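PDB 3DFZ: precorrin-2 dehydrogenase from Bacillus megaterium, which catalyses the NAD+-dependent dehydrogenation of precorrin-2 to sirohydrochlorin, a precursor of both siroheme and anaerobically made adenosylcobalamin. Local coordinates for residues G40-R45 and N119-F124; K48-E53 and V92-V97; G138-A143 and E167-Y172; L142-D147 and E159-N164. All blocks are in the same frame, centred on the assembly; numbering follows the deposited sequence. Where two conformers were deposited one is given.

Contact 1 of 4, residues G40-R45 and N119-F124; sequences GTIATR and NMASSF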
loop_
_atom_site.group_PDB
_atom_site.type_symbol
_atom_site.label_atom_id
_atom_site.label_comp_id
_atom_site.label_asym_id
_atom_site.label_seq_id
_atom_site.Cartn_x
_atom_site.Cartn_y
_atom_site.Cartn_z
ATOM N N GLY B 40 -7.805 5.631 22.039
ATOM C CA GLY B 40 -9.100 4.957 22.126
ATOM C C GLY B 40 -9.116 3.643 21.370
ATOM O O GLY B 40 -8.163 2.857 21.448
ATOM N N THR B 41 -10.204 3.416 20.635
ATOM C CA THR B 41 -10.429 2.197 19.845
ATOM C C THR B 41 -9.699 2.252 18.500
ATOM O O THR B 41 -9.061 1.277 18.099
ATOM C CB THR B 41 -11.939 2.001 19.648
ATOM O OG1 THR B 41 -12.536 1.786 20.932
ATOM C CG2 THR B 41 -12.249 0.821 18.733
ATOM N N ILE B 42 -9.789 3.394 17.820
ATOM C CA ILE B 42 -9.084 3.603 16.561
ATOM C C ILE B 42 -7.533 3.569 16.720
ATOM O O ILE B 42 -6.852 2.958 15.899
ATOM C CB ILE B 42 -9.553 4.907 15.820
ATOM C CG1 ILE B 42 -11.075 5.094 15.945
ATOM C CG2 ILE B 42 -9.131 4.884 14.333
ATOM C CD1 ILE B 42 -11.569 6.510 15.587
ATOM N N ALA B 43 -6.997 4.222 17.757
ATOM C CA ALA B 43 -5.548 4.200 18.044
ATOM C C ALA B 43 -5.045 2.784 18.323
ATOM O O ALA B 43 -4.005 2.375 17.806
ATOM C CB ALA B 43 -5.200 5.139 19.194
ATOM N N THR B 44 -5.808 2.040 19.116
ATOM C CA THR B 44 -5.500 0.657 19.462
ATOM C C THR B 44 -5.422 -0.233 18.215
ATOM O O THR B 44 -4.449 -0.992 18.038
ATOM C CB THR B 44 -6.562 0.101 20.427
ATOM O OG1 THR B 44 -6.615 0.929 21.587
ATOM C CG2 THR B 44 -6.259 -1.330 20.839
ATOM N N ARG B 45 -6.439 -0.124 17.358
ATOM C CA ARG B 45 -6.518 -0.903 16.126
ATOM C C ARG B 45 -5.324 -0.577 15.223
ATOM O O ARG B 45 -4.672 -1.494 14.710
ATOM C CB ARG B 45 -7.877 -0.665 15.442
ATOM C CG ARG B 45 -7.939 -0.891 13.930
ATOM C CD ARG B 45 -9.323 -1.402 13.429
ATOM N NE ARG B 45 -10.466 -1.025 14.275
ATOM C CZ ARG B 45 -11.209 0.074 14.120
ATOM N NH1 ARG B 45 -10.948 0.954 13.148
ATOM N NH2 ARG B 45 -12.220 0.301 14.953
ATOM N N ASN B 119 -1.082 9.702 8.903
ATOM C CA ASN B 119 -2.340 9.050 8.666
ATOM C C ASN B 119 -3.409 9.751 9.488
ATOM O O ASN B 119 -3.335 9.812 10.712
ATOM C CB ASN B 119 -2.240 7.561 9.020
ATOM C CG ASN B 119 -3.578 6.860 8.948
ATOM O OD1 ASN B 119 -4.024 6.309 9.931
ATOM N ND2 ASN B 119 -4.234 6.904 7.790
ATOM N N MET B 120 -4.373 10.342 8.809
ATOM C CA MET B 120 -5.449 11.028 9.509
ATOM C C MET B 120 -6.586 10.037 9.561
ATOM O O MET B 120 -7.488 10.062 8.722
ATOM C CB MET B 120 -5.850 12.303 8.767
ATOM C CG MET B 120 -4.717 13.303 8.631
ATOM S SD MET B 120 -4.513 14.257 10.145
ATOM C CE MET B 120 -3.127 15.286 9.665
ATOM N N ALA B 121 -6.491 9.128 10.527
ATOM C CA ALA B 121 -7.389 7.979 10.633
ATOM C C ALA B 121 -8.812 8.428 10.904
ATOM O O ALA B 121 -9.775 7.868 10.356
ATOM C CB ALA B 121 -6.894 7.028 11.724
ATOM N N SER B 122 -8.922 9.481 11.713
ATOM C CA SER B 122 -10.204 9.977 12.207
ATOM C C SER B 122 -10.898 10.877 11.195
ATOM O O SER B 122 -11.698 11.728 11.584
ATOM C CB SER B 122 -10.021 10.716 13.549
ATOM O OG SER B 122 -9.590 9.846 14.591
ATOM N N SER B 123 -10.571 10.694 9.907
ATOM C CA SER B 123 -11.252 11.351 8.781
ATOM C C SER B 123 -11.365 12.878 8.984
ATOM O O SER B 123 -10.615 13.435 9.808
ATOM C CB SER B 123 -12.626 10.687 8.543
ATOM O OG SER B 123 -13.560 11.010 9.573
ATOM N N PHE B 124 -12.223 13.580 8.226
ATOM C CA PHE B 124 -12.852 13.090 6.994
ATOM C C PHE B 124 -11.821 13.218 5.878
ATOM O O PHE B 124 -11.656 12.303 5.058
ATOM C CB PHE B 124 -14.122 13.893 6.668
ATOM C CG PHE B 124 -14.696 13.613 5.298
ATOM C CD1 PHE B 124 -15.488 12.485 5.070
ATOM C CD2 PHE B 124 -14.462 14.487 4.237
ATOM C CE1 PHE B 124 -16.027 12.228 3.800
ATOM C CE2 PHE B 124 -14.998 14.236 2.963
ATOM C CZ PHE B 124 -15.781 13.104 2.748
#
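Ile42 reaches from the start of helix 41-50 to Ala121 and Ser122, just past the C-terminal end of strand 117-120, in the Rossmann-type domain that probably binds NAD+. Gly40, the N-cap residue, and Ala43 fit the GxGxxA pattern of the first strand-turn-helix of such domains, and Thr41 and Ile42 are thought, from relatives, to contact the dinucleotide.

From CB, which points toward the turn, the Ile42 side chain divides. CG2 is the shorter arm: it lies anti to the backbone N and meets the methyl CB of Ala121 at 4.1 Å, a plain apolar touch. The longer arm starts with CG1, placed beside the backbone N (chi1 -39°), and runs on nearly straight to CD1 (chi2 164°), whose nearest partner in the turn is Ser122 OG at 4.0 Å. One residue thus straddles two neighbours, the Ala121 methyl at one branch and the Ser122 hydroxyl near the tip of the other. The contact is small, burying 89 Å² in all, and lies at the surface.

The turn that receives Ile42 is a type I beta turn from Met120 to Ser123. Just before it, Asn119 is tied by OD1 to Arg46 NE of the same helix and by ND2 to Ile129 O. Beyond it, the ring of Phe124 stacks on His184 of the second subunit. The hydroxyl beside the isoleucine is itself engaged: Ser122 OG hydrogen-bonds to the backbone oxygen of Thr99, while Ile42 CD1 makes only van der Waals contact with it.

Contact 2 of 4, residues K48-E53 and V92-V97; sequences KGFLQE and VFFIVV
Phe50 points its ring at Val96 and Phe94, joining helix 41-50 to the central parallel sheet of the Rossmann-type domain. The helix belongs to the crossover between strands 33-37 and 56-60, yet Phe50 reaches to strand 94-97, the neighbour of 33-37 on its other side, and also packs on Val34 and Val36 along the way.

Phe50 and Val96 approach from opposite directions. The aromatic side chain comes from the helix with CG held between the backbone N and the carbonyl carbon (chi1 48°), which brings the far part of the ring to the sheet. There CE2 lies 3.9 Å from Val96 CG2 and CZ lies 4.0 Å from the same methyl, so the valine branch rests against one ring bond, coming in obliquely. That branch is the one set beside its own backbone N; the other, CG1, is anti to it.

Phe94 presents its ring from the same side of the strand two residues earlier. The two phenyl planes are turned about 72° apart, and they meet slantwise through single carbons, Phe50 CE2 and Phe94 CE1, at 4.3 Å. Alternation along the strand sends Ile95 elsewhere, onto Val118 of strand 117-120.

The second subunit closes off this buried patch: its Tyr23 meets Phe50 edge-to-face and packs on Phe94 as well, making the cluster part of the dimer interface. Within the strand the two receiving side chains also support each other, with Phe94 CE1 3.6 Å from Val96 CG2.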
loop_
_atom_site.group_PDB
_atom_site.type_symbol
_atom_site.label_atom_id
_atom_site.label_comp_id
_atom_site.label_asym_id
_atom_site.label_seq_id
_atom_site.Cartn_x
_atom_site.Cartn_y
_atom_site.Cartn_z
ATOM N N LYS B 48 -1.881 -2.082 16.746
ATOM C CA LYS B 48 -1.872 -3.510 16.425
ATOM C C LYS B 48 -1.169 -3.797 15.109
ATOM O O LYS B 48 -0.361 -4.709 15.038
ATOM C CB LYS B 48 -3.291 -4.068 16.377
ATOM C CG LYS B 48 -3.632 -4.968 17.543
ATOM C CD LYS B 48 -5.104 -4.796 17.955
ATOM C CE LYS B 48 -5.505 -5.731 19.109
ATOM N NZ LYS B 48 -6.783 -5.298 19.778
ATOM N N GLY B 49 -1.478 -3.000 14.087
ATOM C CA GLY B 49 -0.915 -3.130 12.741
ATOM C C GLY B 49 0.589 -3.044 12.648
ATOM O O GLY B 49 1.197 -3.715 11.809
ATOM N N PHE B 50 1.213 -2.236 13.502
ATOM C CA PHE B 50 2.679 -2.057 13.420
ATOM C C PHE B 50 3.472 -2.392 14.705
ATOM O O PHE B 50 4.647 -2.028 14.861
ATOM C CB PHE B 50 3.047 -0.676 12.831
ATOM C CG PHE B 50 2.304 0.489 13.452
ATOM C CD1 PHE B 50 2.650 0.965 14.725
ATOM C CD2 PHE B 50 1.286 1.134 12.748
ATOM C CE1 PHE B 50 1.972 2.050 15.295
ATOM C CE2 PHE B 50 0.598 2.221 13.300
ATOM C CZ PHE B 50 0.940 2.681 14.586
ATOM N N LEU B 51 2.830 -3.128 15.598
ATOM C CA LEU B 51 3.415 -3.489 16.890
ATOM C C LEU B 51 4.604 -4.472 16.786
ATOM O O LEU B 51 5.534 -4.432 17.615
ATOM C CB LEU B 51 2.312 -4.059 17.784
ATOM C CG LEU B 51 2.531 -4.375 19.249
ATOM C CD1 LEU B 51 2.846 -3.139 20.043
ATOM C CD2 LEU B 51 1.254 -5.028 19.759
ATOM N N GLN B 52 4.568 -5.342 15.778
ATOM C CA GLN B 52 5.648 -6.284 15.524
ATOM C C GLN B 52 6.624 -5.786 14.447
ATOM O O GLN B 52 7.320 -6.595 13.819
ATOM C CB GLN B 52 5.073 -7.634 15.096
ATOM C CG GLN B 52 4.246 -8.326 16.156
ATOM C CD GLN B 52 3.010 -8.973 15.574
ATOM O OE1 GLN B 52 2.747 -8.863 14.371
ATOM N NE2 GLN B 52 2.236 -9.647 16.421
ATOM N N GLU B 53 6.691 -4.469 14.236
ATOM C CA GLU B 53 7.472 -3.900 13.120
ATOM C C GLU B 53 8.844 -3.312 13.463
ATOM O O GLU B 53 9.569 -2.876 12.555
ATOM C CB GLU B 53 6.644 -2.873 12.328
ATOM C CG GLU B 53 5.387 -3.452 11.661
ATOM C CD GLU B 53 5.697 -4.475 10.559
ATOM O OE1 GLU B 53 6.588 -4.215 9.694
ATOM O OE2 GLU B 53 5.051 -5.544 10.561
ATOM N N VAL B 92 9.534 12.950 14.367
ATOM C CA VAL B 92 8.709 11.749 14.200
ATOM C C VAL B 92 8.580 11.405 12.723
ATOM O O VAL B 92 8.083 12.213 11.917
ATOM C CB VAL B 92 7.297 11.907 14.824
ATOM C CG1 VAL B 92 6.672 10.554 15.070
ATOM C CG2 VAL B 92 7.351 12.676 16.116
ATOM N N PHE B 93 9.048 10.213 12.368
ATOM C CA PHE B 93 8.919 9.691 11.014
ATOM C C PHE B 93 7.456 9.472 10.547
ATOM O O PHE B 93 7.072 9.960 9.484
ATOM C CB PHE B 93 9.720 8.399 10.915
ATOM C CG PHE B 93 9.634 7.717 9.574
ATOM C CD1 PHE B 93 10.320 8.229 8.467
ATOM C CD2 PHE B 93 8.910 6.520 9.428
ATOM C CE1 PHE B 93 10.273 7.581 7.231
ATOM C CE2 PHE B 93 8.849 5.865 8.187
ATOM C CZ PHE B 93 9.538 6.400 7.087
ATOM N N PHE B 94 6.656 8.739 11.329
ATOM C CA PHE B 94 5.276 8.417 10.955
ATOM C C PHE B 94 4.312 8.815 12.057
ATOM O O PHE B 94 4.441 8.364 13.196
ATOM C CB PHE B 94 5.135 6.916 10.662
ATOM C CG PHE B 94 3.749 6.478 10.206
ATOM C CD1 PHE B 94 3.222 5.274 10.655
ATOM C CD2 PHE B 94 3.003 7.235 9.293
ATOM C CE1 PHE B 94 1.970 4.841 10.224
ATOM C CE2 PHE B 94 1.752 6.821 8.867
ATOM C CZ PHE B 94 1.237 5.611 9.324
ATOM N N ILE B 95 3.347 9.656 11.705
ATOM C CA ILE B 95 2.330 10.118 12.647
ATOM C C ILE B 95 0.983 9.518 12.294
ATOM O O ILE B 95 0.519 9.652 11.159
ATOM C CB ILE B 95 2.254 11.675 12.649
ATOM C CG1 ILE B 95 3.524 12.256 13.272
ATOM C CG2 ILE B 95 1.028 12.189 13.393
ATOM C CD1 ILE B 95 3.520 13.786 13.396
ATOM N N VAL B 96 0.363 8.855 13.261
ATOM C CA VAL B 96 -1.009 8.400 13.129
ATOM C C VAL B 96 -1.862 9.292 14.037
ATOM O O VAL B 96 -1.578 9.412 15.239
ATOM C CB VAL B 96 -1.180 6.894 13.550
ATOM C CG1 VAL B 96 -2.647 6.447 13.412
ATOM C CG2 VAL B 96 -0.290 5.962 12.730
ATOM N N VAL B 97 -2.883 9.943 13.465
ATOM C CA VAL B 97 -3.850 10.730 14.242
ATOM C C VAL B 97 -5.111 9.874 14.380
ATOM O O VAL B 97 -5.755 9.540 13.399
ATOM C CB VAL B 97 -4.143 12.102 13.595
ATOM C CG1 VAL B 97 -5.091 12.919 14.446
ATOM C CG2 VAL B 97 -2.856 12.873 13.381
#

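Contact 3 of 4, residues G138-A143 and E167-Y172; sequences GRLSLA and ESYTQY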
loop_
_atom_site.group_PDB
_atom_site.type_symbol
_atom_site.label_atom_id
_atom_site.label_comp_id
_atom_site.label_asym_id
_atom_site.label_seq_id
_atom_site.Cartn_x
_atom_site.Cartn_y
_atom_site.Cartn_z
ATOM N N GLY B 138 -2.728 -17.056 5.391
ATOM C CA GLY B 138 -1.350 -17.427 5.708
ATOM C C GLY B 138 -0.453 -16.300 5.264
ATOM O O GLY B 138 -0.678 -15.133 5.614
ATOM N N ARG B 139 0.527 -16.641 4.443
ATOM C CA ARG B 139 1.417 -15.653 3.857
ATOM C C ARG B 139 0.765 -14.795 2.751
ATOM O O ARG B 139 1.296 -13.752 2.383
ATOM C CB ARG B 139 2.686 -16.334 3.356
ATOM C CG ARG B 139 3.449 -17.052 4.475
ATOM C CD ARG B 139 4.651 -17.867 3.989
ATOM N NE ARG B 139 5.358 -18.453 5.131
ATOM C CZ ARG B 139 5.005 -19.595 5.727
ATOM N NH1 ARG B 139 3.957 -20.285 5.277
ATOM N NH2 ARG B 139 5.696 -20.051 6.773
ATOM N N LEU B 140 -0.383 -15.208 2.224
ATOM C CA LEU B 140 -0.990 -14.411 1.166
ATOM C C LEU B 140 -1.627 -13.238 1.842
ATOM O O LEU B 140 -2.378 -13.392 2.809
ATOM C CB LEU B 140 -2.048 -15.180 0.329
ATOM C CG LEU B 140 -2.922 -14.384 -0.665
ATOM C CD1 LEU B 140 -2.120 -13.782 -1.835
ATOM C CD2 LEU B 140 -4.079 -15.237 -1.257
ATOM N N SER B 141 -1.370 -12.074 1.286
ATOM C CA SER B 141 -1.984 -10.895 1.776
ATOM C C SER B 141 -2.593 -10.095 0.622
ATOM O O SER B 141 -1.966 -9.900 -0.391
ATOM C CB SER B 141 -0.927 -10.078 2.544
ATOM O OG SER B 141 -1.499 -8.895 3.001
ATOM N N LEU B 142 -3.825 -9.642 0.810
ATOM C CA LEU B 142 -4.516 -8.755 -0.126
ATOM C C LEU B 142 -4.865 -7.433 0.568
ATOM O O LEU B 142 -5.373 -7.417 1.681
ATOM C CB LEU B 142 -5.808 -9.433 -0.684
ATOM C CG LEU B 142 -5.522 -10.660 -1.572
ATOM C CD1 LEU B 142 -6.787 -11.332 -2.086
ATOM C CD2 LEU B 142 -4.643 -10.284 -2.752
ATOM N N ALA B 143 -4.597 -6.332 -0.113
ATOM C CA ALA B 143 -4.973 -5.023 0.376
ATOM C C ALA B 143 -5.936 -4.368 -0.615
ATOM O O ALA B 143 -5.699 -4.379 -1.808
ATOM C CB ALA B 143 -3.723 -4.169 0.584
ATOM N N GLU B 167 -9.467 -20.601 2.827
ATOM C CA GLU B 167 -8.409 -21.224 3.626
ATOM C C GLU B 167 -7.501 -22.180 2.868
ATOM O O GLU B 167 -6.448 -22.524 3.381
ATOM C CB GLU B 167 -9.001 -21.962 4.835
ATOM C CG GLU B 167 -9.642 -21.048 5.879
ATOM C CD GLU B 167 -11.092 -20.732 5.569
ATOM O OE1 GLU B 167 -11.563 -21.017 4.436
ATOM O OE2 GLU B 167 -11.774 -20.199 6.473
ATOM N N SER B 168 -7.895 -22.609 1.666
ATOM C CA SER B 168 -6.982 -23.349 0.798
ATOM C C SER B 168 -5.722 -22.554 0.502
ATOM O O SER B 168 -4.663 -23.145 0.377
ATOM C CB SER B 168 -7.640 -23.765 -0.527
ATOM O OG SER B 168 -7.990 -22.635 -1.304
ATOM N N TYR B 169 -5.821 -21.228 0.387
ATOM C CA TYR B 169 -4.617 -20.413 0.128
ATOM C C TYR B 169 -3.674 -20.349 1.352
ATOM O O TYR B 169 -2.470 -20.154 1.213
ATOM C CB TYR B 169 -4.996 -19.026 -0.386
ATOM C CG TYR B 169 -5.486 -19.069 -1.821
ATOM C CD1 TYR B 169 -4.607 -18.835 -2.876
ATOM C CD2 TYR B 169 -6.811 -19.397 -2.126
ATOM C CE1 TYR B 169 -5.029 -18.911 -4.190
ATOM C CE2 TYR B 169 -7.246 -19.456 -3.446
ATOM C CZ TYR B 169 -6.347 -19.217 -4.468
ATOM O OH TYR B 169 -6.756 -19.240 -5.778
ATOM N N THR B 170 -4.226 -20.562 2.539
ATOM C CA THR B 170 -3.412 -20.539 3.751
ATOM C C THR B 170 -2.420 -21.708 3.753
ATOM O O THR B 170 -1.227 -21.507 3.992
ATOM C CB THR B 170 -4.292 -20.523 5.014
ATOM O OG1 THR B 170 -5.254 -19.456 4.913
ATOM C CG2 THR B 170 -3.461 -20.330 6.253
ATOM N N GLN B 171 -2.920 -22.910 3.489
ATOM C CA GLN B 171 -2.114 -24.103 3.376
ATOM C C GLN B 171 -1.151 -24.080 2.148
ATOM O O GLN B 171 -0.021 -24.598 2.198
ATOM C CB GLN B 171 -3.063 -25.312 3.239
ATOM C CG GLN B 171 -2.372 -26.668 3.320
ATOM C CD GLN B 171 -1.623 -27.072 2.065
ATOM O OE1 GLN B 171 -1.998 -26.695 0.941
ATOM N NE2 GLN B 171 -0.562 -27.886 2.243
ATOM N N TYR B 172 -1.654 -23.547 1.045
ATOM C CA TYR B 172 -0.928 -23.506 -0.227
ATOM C C TYR B 172 0.299 -22.589 -0.177
ATOM O O TYR B 172 1.357 -22.941 -0.687
ATOM C CB TYR B 172 -1.902 -23.074 -1.337
ATOM C CG TYR B 172 -1.327 -23.034 -2.746
ATOM C CD1 TYR B 172 -0.473 -24.038 -3.223
ATOM C CD2 TYR B 172 -1.649 -21.993 -3.602
ATOM C CE1 TYR B 172 0.021 -23.987 -4.494
ATOM C CE2 TYR B 172 -1.151 -21.949 -4.891
ATOM C CZ TYR B 172 -0.337 -22.943 -5.330
ATOM O OH TYR B 172 0.120 -22.867 -6.627
HETATM O O HOH W 1 0.926 -19.456 4.602
#
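Thr170 straddles the backbone N of Gly138 with both its branches: Thr170 OG1 and Thr170 CG2 each lie 3.5 Å from Gly138 N, the hydroxyl in contact only, and CG2 is also 3.6 Å from Gly138 CA. OG1 sits beside the threonine's own backbone N (chi1 -52°), which leaves CG2 anti to it. The glycine, at a positive phi of 64°, has no side chain to hold the helix off.

Deeper in, Leu140 and Tyr169 lie side by side and point the same way. Leu140 CD2 sits obliquely beside the base of the tyrosine, 4.0 Å from both Tyr169 CB and Tyr169 CD1. A water adds a polar link beside the Gly138 touch. It accepts from Arg139 N at 2.8 Å and donates to Thr170 O at 3.0 Å, while a weak bond from Arg139 NH1 also reaches it.

Gly138 and Arg139 form the bend of a beta hairpin, between strands 129-137 and 140-145, and the first turn of helix 168-184 packs against that bend. Within the hairpin, Ser136 OG is hydrogen-bonded to the carbonyl oxygens of Gly138 and Leu140.

Further out, Arg139 is anchored along the helix by Gln174 OE1 and by a cation-pi contact with Tyr177. The Tyr169 ring meets that of Tyr165 with planes at about 60°, and Leu140 packs on Ile157 of the second subunit.

Contact 4 of 4, residues L142-D147 and E159-N164; sequences LAISTD and EDLSSN
Helix 151-164 packs on one face of the beta hairpin, and Leu161 is one of the residues it sets on strand 140-145, where it meets Ile144 and Leu142; Ile157 and Lys158 also touch Ile144. Both strand residues point to this face, with Ala143 between them pointing away.

Ile144 and Leu161 reach toward each other tip to tip. Leu161 CD1 meets Ile144 CG1 at 3.4 Å and Ile144 CD1 at 3.5 Å, the first tighter than usual for carbons; with the isoleucine chi2 at 100°, off a staggered value, the packing looks strained, or the modelled tip is slightly off. Leu142 is looser: its CD1 stands 4.4 Å from Leu161 CB.

At the end of the strand, Ser145 OG accepts from Asp147 N at 3.1 Å with an N-H...O angle of 163°, an ST turn. Thr146 OG1 bonds to Ser150 N and Thr154 OG1, a link to the start of the helix.

Strand 140-145 pairs antiparallel with a strand of the second subunit, where Leu142 and Ile144 pack on Ile144 and Leu142 of that chain, and Leu161 touches Leu161 of that chain. This is helix-on-sheet packing in a dimer built round a continuous intersubunit beta sheet.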
loop_
_atom_site.group_PDB
_atom_site.type_symbol
_atom_site.label_atom_id
_atom_site.label_comp_id
_atom_site.label_asym_id
_atom_site.label_seq_id
_atom_site.Cartn_x
_atom_site.Cartn_y
_atom_site.Cartn_z
ATOM N N LEU B 142 -3.825 -9.642 0.810
ATOM C CA LEU B 142 -4.516 -8.755 -0.126
ATOM C C LEU B 142 -4.865 -7.433 0.568
ATOM O O LEU B 142 -5.373 -7.417 1.681
ATOM C CB LEU B 142 -5.808 -9.433 -0.684
ATOM C CG LEU B 142 -5.522 -10.660 -1.572
ATOM C CD1 LEU B 142 -6.787 -11.332 -2.086
ATOM C CD2 LEU B 142 -4.643 -10.284 -2.752
ATOM N N ALA B 143 -4.597 -6.332 -0.113
ATOM C CA ALA B 143 -4.973 -5.023 0.376
ATOM C C ALA B 143 -5.936 -4.368 -0.615
ATOM O O ALA B 143 -5.699 -4.379 -1.808
ATOM C CB ALA B 143 -3.723 -4.169 0.584
ATOM N N ILE B 144 -7.016 -3.794 -0.108
ATOM C CA ILE B 144 -8.050 -3.192 -0.931
ATOM C C ILE B 144 -8.319 -1.763 -0.495
ATOM O O ILE B 144 -8.517 -1.512 0.692
ATOM C CB ILE B 144 -9.406 -3.936 -0.773
ATOM C CG1 ILE B 144 -9.250 -5.447 -0.988
ATOM C CG2 ILE B 144 -10.497 -3.281 -1.694
ATOM C CD1 ILE B 144 -9.169 -6.314 0.268
ATOM N N SER B 145 -8.377 -0.840 -1.448
ATOM C CA SER B 145 -8.729 0.535 -1.141
ATOM C C SER B 145 -9.626 1.112 -2.218
ATOM O O SER B 145 -9.576 0.698 -3.368
ATOM C CB SER B 145 -7.451 1.388 -1.033
ATOM O OG SER B 145 -7.722 2.734 -0.646
ATOM N N THR B 146 -10.457 2.072 -1.833
ATOM C CA THR B 146 -11.204 2.857 -2.795
ATOM C C THR B 146 -10.906 4.340 -2.558
ATOM O O THR B 146 -11.697 5.211 -2.942
ATOM C CB THR B 146 -12.744 2.591 -2.763
ATOM O OG1 THR B 146 -13.285 3.037 -1.522
ATOM C CG2 THR B 146 -13.092 1.107 -2.975
ATOM N N ASP B 147 -9.767 4.620 -1.909
ATOM C CA ASP B 147 -9.323 5.992 -1.639
ATOM C C ASP B 147 -10.374 6.707 -0.809
ATOM O O ASP B 147 -10.655 7.885 -1.012
ATOM C CB ASP B 147 -9.084 6.723 -2.970
ATOM C CG ASP B 147 -8.058 7.826 -2.870
ATOM O OD1 ASP B 147 -7.381 7.934 -1.824
ATOM O OD2 ASP B 147 -7.915 8.593 -3.849
ATOM N N GLU B 159 -15.009 -8.930 1.399
ATOM C CA GLU B 159 -15.885 -10.100 1.500
ATOM C C GLU B 159 -15.942 -10.940 0.206
ATOM O O GLU B 159 -15.919 -12.186 0.268
ATOM C CB GLU B 159 -17.308 -9.684 1.871
ATOM C CG GLU B 159 -17.438 -9.139 3.265
ATOM C CD GLU B 159 -18.807 -8.580 3.559
ATOM O OE1 GLU B 159 -19.615 -8.370 2.610
ATOM O OE2 GLU B 159 -19.067 -8.368 4.761
ATOM N N ASP B 160 -16.038 -10.277 -0.948
ATOM C CA ASP B 160 -16.044 -10.996 -2.226
ATOM C C ASP B 160 -14.692 -11.715 -2.454
ATOM O O ASP B 160 -14.663 -12.889 -2.819
ATOM C CB ASP B 160 -16.501 -10.107 -3.414
ATOM C CG ASP B 160 -17.910 -9.420 -3.191
ATOM O OD1 ASP B 160 -18.728 -9.821 -2.312
ATOM O OD2 ASP B 160 -18.212 -8.424 -3.907
ATOM N N LEU B 161 -13.579 -11.058 -2.137
ATOM C CA LEU B 161 -12.247 -11.674 -2.241
ATOM C C LEU B 161 -11.983 -12.765 -1.207
ATOM O O LEU B 161 -11.268 -13.735 -1.470
ATOM C CB LEU B 161 -11.160 -10.609 -2.117
ATOM C CG LEU B 161 -11.092 -9.411 -3.061
ATOM C CD1 LEU B 161 -10.252 -8.323 -2.442
ATOM C CD2 LEU B 161 -10.521 -9.787 -4.392
ATOM N N SER B 162 -12.523 -12.579 -0.009
ATOM C CA SER B 162 -12.499 -13.608 1.036
ATOM C C SER B 162 -13.159 -14.903 0.586
ATOM O O SER B 162 -12.624 -15.990 0.836
ATOM C CB SER B 162 -13.228 -13.113 2.280
ATOM O OG SER B 162 -12.344 -12.435 3.137
ATOM N N SER B 163 -14.328 -14.761 -0.044
ATOM C CA SER B 163 -15.073 -15.841 -0.705
ATOM C C SER B 163 -14.191 -16.618 -1.699
ATOM O O SER B 163 -13.961 -17.818 -1.503
ATOM C CB SER B 163 -16.292 -15.227 -1.403
ATOM O OG SER B 163 -17.216 -16.175 -1.910
ATOM N N ASN B 164 -13.664 -15.929 -2.724
ATOM C CA ASN B 164 -12.807 -16.538 -3.764
ATOM C C ASN B 164 -11.471 -17.127 -3.350
ATOM O O ASN B 164 -11.002 -18.117 -3.927
ATOM C CB ASN B 164 -12.588 -15.577 -4.918
ATOM C CG ASN B 164 -13.868 -15.324 -5.700
ATOM O OD1 ASN B 164 -14.635 -16.264 -5.996
ATOM N ND2 ASN B 164 -14.107 -14.058 -6.053
#

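Overall arrangement
The four contacts fall into two pairs. Contacts 1 and 2, with centres 12 Å apart, share helix 41-50 and adjacent strands of the parallel sheet in the probable NAD+-binding, Rossmann-type domain; contact 2 is nested inside the loop closed by contact 1, and backbone bonds from Asn119 to Ile95 and Val97 join them. Contacts 3 and 4 follow later in the chain, 13 Å apart, both starting from strand 140-145 and using the successive helices 168-184 and 151-164. Between the pairs centres lie 21 to 27 Å apart, and neither pair touches the other. The second subunit touches both parts, the nucleotide domain and the hairpin with its helices.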